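PDB 5JBD: inactive glucansucrase from Lactobacillus reuteri, which is an inactive member of glycosyl hydrolase family 70, a family built around a TIM-barrel-type catalytic domain, and carries a bound calcium ion. Local coordinates for residues A[34-39]-A[132-137]. Residues are numbered along the deposited sequence; the frame is centred on the assembly and turned at random.
Sequences WENMAF and MAQNLR
The amides of Asn36 and Gln134 meet nearly coplanar, their planes 30° apart, while the Arg137 guanidinium stands at 81° to the Asn36 amide. One guanidinium face lies against its own helix, with Ala133 O and Gln134 CA beneath its rim. Gln134 OE1 and a water sit at its edge, in plane. Asn36 ND2 donates to Gln134 OE1 at 3.2 Å, in the planes of both amides. Arg137 NH2 reaches the same oxygen at 3.0 Å, but from above the carbonyl plane. Gln134 leaves the helix with CG anti to the backbone N (chi1 -178°), and a bend at chi2 brings its amide toward Asn36. The water donates to Asn36 OD1 at 2.7 Å and accepts from Gln134 NE2 and Arg137 NE. Arg137 NH1 bonds Met84 O, and Asn36 O bonds Tyr59 OH. This small polar junction, with 79 Å² buried, joins the 3-10 turn near the modelled N-terminus to helix 126-147, its centre about 48 Å from the centre of the chain. Arg137 can only donate, so it must grip Gln134 OE1, which in turn calls for Asn36 ND2; both amide flips follow. Sharing one acceptor, the cationic arginine would probably weaken the bond from Asn36.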
ATOM      1  N   TRP A  34     -52.445   9.863   7.903  1.00 44.33           N
ATOM      2  CA  TRP A  34     -51.896   8.813   8.790  1.00 43.54           C
ATOM      3  C   TRP A  34     -51.178   7.679   8.038  1.00 41.52           C
ATOM      4  O   TRP A  34     -50.322   7.009   8.614  1.00 41.12           O
ATOM      5  CB  TRP A  34     -52.984   8.224   9.707  1.00 43.81           C
ATOM      6  CG  TRP A  34     -54.020   7.437   8.998  1.00 43.97           C
ATOM      7  CD1 TRP A  34     -55.217   7.892   8.540  1.00 44.35           C
ATOM      8  CD2 TRP A  34     -53.957   6.045   8.657  1.00 43.62           C
ATOM      9  NE1 TRP A  34     -55.904   6.875   7.932  1.00 44.96           N
ATOM     10  CE2 TRP A  34     -55.154   5.730   7.988  1.00 43.73           C
ATOM     11  CE3 TRP A  34     -53.000   5.034   8.848  1.00 42.60           C
ATOM     12  CZ2 TRP A  34     -55.432   4.445   7.504  1.00 43.61           C
ATOM     13  CZ3 TRP A  34     -53.277   3.743   8.359  1.00 42.46           C
ATOM     14  CH2 TRP A  34     -54.486   3.468   7.701  1.00 42.74           C
ATOM     15  N   GLU A  35     -51.533   7.482   6.768  1.00 40.74           N
ATOM     16  CA  GLU A  35     -50.906   6.465   5.913  1.00 39.84           C
ATOM     17  C   GLU A  35     -49.424   6.759   5.598  1.00 38.21           C
ATOM     18  O   GLU A  35     -48.710   5.888   5.096  1.00 38.34           O
ATOM     19  CB  GLU A  35     -51.727   6.260   4.622  1.00 39.92           C
ATOM     20  CG  GLU A  35     -53.160   5.788   4.886  1.00 40.96           C
ATOM     21  CD  GLU A  35     -53.963   5.496   3.633  1.00 40.96           C
ATOM     22  OE1 GLU A  35     -53.488   4.713   2.788  1.00 40.28           O
ATOM     23  OE2 GLU A  35     -55.086   6.025   3.515  1.00 41.57           O
ATOM     24  N   ASN A  36     -48.949   7.962   5.925  1.00 38.44           N
ATOM     25  CA  ASN A  36     -47.495   8.242   5.967  1.00 37.16           C
ATOM     26  C   ASN A  36     -46.726   7.376   6.974  1.00 36.78           C
ATOM     27  O   ASN A  36     -45.510   7.240   6.872  1.00 35.63           O
ATOM     28  CB  ASN A  36     -47.238   9.709   6.309  1.00 37.31           C
ATOM     29  CG  ASN A  36     -47.799  10.671   5.278  1.00 37.77           C
ATOM     30  OD1 ASN A  36     -48.243  10.285   4.204  1.00 37.34           O
ATOM     31  ND2 ASN A  36     -47.787  11.944   5.620  1.00 38.27           N
ATOM     32  N   MET A  37     -47.413   6.817   7.970  1.00 38.13           N
ATOM     33  CA  MET A  37     -46.770   5.925   8.947  1.00 39.37           C
ATOM     34  C   MET A  37     -46.116   4.722   8.275  1.00 38.00           C
ATOM     35  O   MET A  37     -46.575   4.270   7.213  1.00 37.57           O
ATOM     36  CB  MET A  37     -47.783   5.437  10.006  1.00 42.28           C
ATOM     37  CG  MET A  37     -48.764   4.376   9.527  1.00 45.28           C
ATOM     38  SD  MET A  37     -49.925   3.844  10.814  1.00 48.93           S
ATOM     39  CE  MET A  37     -48.885   2.678  11.694  1.00 50.04           C
ATOM     40  N   ALA A  38     -45.065   4.194   8.900  1.00 36.26           N
ATOM     41  CA  ALA A  38     -44.422   2.979   8.410  1.00 36.54           C
ATOM     42  C   ALA A  38     -45.449   1.872   8.292  1.00 37.20           C
ATOM     43  O   ALA A  38     -46.367   1.782   9.119  1.00 38.62           O
ATOM     44  CB  ALA A  38     -43.278   2.545   9.325  1.00 36.12           C
ATOM     45  N   PHE A  39     -45.332   1.057   7.247  1.00 37.09           N
ATOM     46  CA  PHE A  39     -46.269  -0.054   7.040  1.00 38.93           C
ATOM     47  C   PHE A  39     -46.181  -1.038   8.214  1.00 38.84           C
ATOM     48  O   PHE A  39     -47.190  -1.558   8.661  1.00 38.24           O
ATOM     49  CB  PHE A  39     -45.991  -0.766   5.708  1.00 38.88           C
ATOM     50  CG  PHE A  39     -46.801  -2.017   5.504  1.00 39.95           C
ATOM     51  CD1 PHE A  39     -48.127  -1.940   5.104  1.00 41.26           C
ATOM     52  CD2 PHE A  39     -46.236  -3.275   5.713  1.00 40.34           C
ATOM     53  CE1 PHE A  39     -48.881  -3.092   4.917  1.00 42.15           C
ATOM     54  CE2 PHE A  39     -46.981  -4.426   5.533  1.00 41.61           C
ATOM     55  CZ  PHE A  39     -48.303  -4.336   5.126  1.00 41.15           C
ATOM     56  N   MET A 132     -46.110  22.849   3.226  1.00 51.08           N
ATOM     57  CA  MET A 132     -45.341  22.795   1.976  1.00 50.80           C
ATOM     58  C   MET A 132     -44.740  21.400   1.742  1.00 47.70           C
ATOM     59  O   MET A 132     -44.789  20.890   0.626  1.00 45.38           O
ATOM     60  CB  MET A 132     -44.231  23.849   1.950  1.00 53.26           C
ATOM     61  CG  MET A 132     -44.748  25.273   1.858  1.00 56.13           C
ATOM     62  SD  MET A 132     -43.402  26.472   1.892  1.00 60.87           S
ATOM     63  CE  MET A 132     -44.124  27.882   1.052  1.00 62.83           C
ATOM     64  N   ALA A 133     -44.202  20.780   2.796  1.00 46.22           N
ATOM     65  CA  ALA A 133     -43.647  19.425   2.688  1.00 44.24           C
ATOM     66  C   ALA A 133     -44.710  18.378   2.308  1.00 43.00           C
ATOM     67  O   ALA A 133     -44.438  17.499   1.497  1.00 41.61           O
ATOM     68  CB  ALA A 133     -42.941  19.023   3.975  1.00 44.37           C
ATOM     69  N   GLN A 134     -45.908  18.479   2.887  1.00 42.32           N
ATOM     70  CA  GLN A 134     -47.002  17.566   2.549  1.00 42.62           C
ATOM     71  C   GLN A 134     -47.437  17.744   1.087  1.00 42.14           C
ATOM     72  O   GLN A 134     -47.635  16.763   0.353  1.00 40.80           O
ATOM     73  CB  GLN A 134     -48.207  17.763   3.488  1.00 43.48           C
ATOM     74  CG  GLN A 134     -49.381  16.808   3.239  1.00 43.75           C
ATOM     75  CD  GLN A 134     -48.962  15.335   3.209  1.00 42.34           C
ATOM     76  OE1 GLN A 134     -48.862  14.675   4.246  1.00 42.16           O
ATOM     77  NE2 GLN A 134     -48.737  14.817   2.014  1.00 42.46           N
ATOM     78  N   ASN A 135     -47.576  18.998   0.683  1.00 43.07           N
ATOM     79  CA  ASN A 135     -47.907  19.340  -0.702  1.00 44.59           C
ATOM     80  C   ASN A 135     -46.819  18.893  -1.684  1.00 43.82           C
ATOM     81  O   ASN A 135     -47.139  18.423  -2.778  1.00 44.66           O
ATOM     82  CB  ASN A 135     -48.216  20.846  -0.829  1.00 46.02           C
ATOM     83  CG  ASN A 135     -49.626  21.187  -0.343  1.00 47.31           C
ATOM     84  OD1 ASN A 135     -50.549  20.399  -0.475  1.00 47.45           O
ATOM     85  ND2 ASN A 135     -49.788  22.367   0.204  1.00 48.59           N
ATOM     86  N   LEU A 136     -45.555  19.010  -1.288  1.00 42.36           N
ATOM     87  CA  LEU A 136     -44.460  18.517  -2.112  1.00 41.93           C
ATOM     88  C   LEU A 136     -44.511  16.992  -2.284  1.00 40.43           C
ATOM     89  O   LEU A 136     -44.257  16.490  -3.371  1.00 40.34           O
ATOM     90  CB  LEU A 136     -43.110  18.936  -1.539  1.00 41.44           C
ATOM     91  CG  LEU A 136     -41.860  18.479  -2.317  1.00 40.52           C
ATOM     92  CD1 LEU A 136     -41.884  18.919  -3.778  1.00 40.73           C
ATOM     93  CD2 LEU A 136     -40.628  18.996  -1.618  1.00 40.10           C
ATOM     94  N   ARG A 137     -44.866  16.261  -1.231  1.00 40.23           N
ATOM     95  CA  ARG A 137     -45.039  14.816  -1.361  1.00 39.11           C
ATOM     96  C   ARG A 137     -46.083  14.451  -2.440  1.00 39.81           C
ATOM     97  O   ARG A 137     -45.844  13.540  -3.237  1.00 38.01           O
ATOM     98  CB  ARG A 137     -45.354  14.162  -0.019  1.00 38.89           C
ATOM     99  CG  ARG A 137     -44.155  14.132   0.918  1.00 38.16           C
ATOM    100  CD  ARG A 137     -44.389  13.193   2.089  1.00 38.25           C
ATOM    101  NE  ARG A 137     -45.338  13.729   3.076  1.00 39.06           N
ATOM    102  CZ  ARG A 137     -45.016  14.574   4.064  1.00 38.94           C
ATOM    103  NH1 ARG A 137     -43.771  14.992   4.255  1.00 38.46           N
ATOM    104  NH2 ARG A 137     -45.961  14.996   4.892  1.00 39.77           N
TER
HETATM  105  O   HOH W   1     -47.698  12.037   2.188  1.00 31.51           O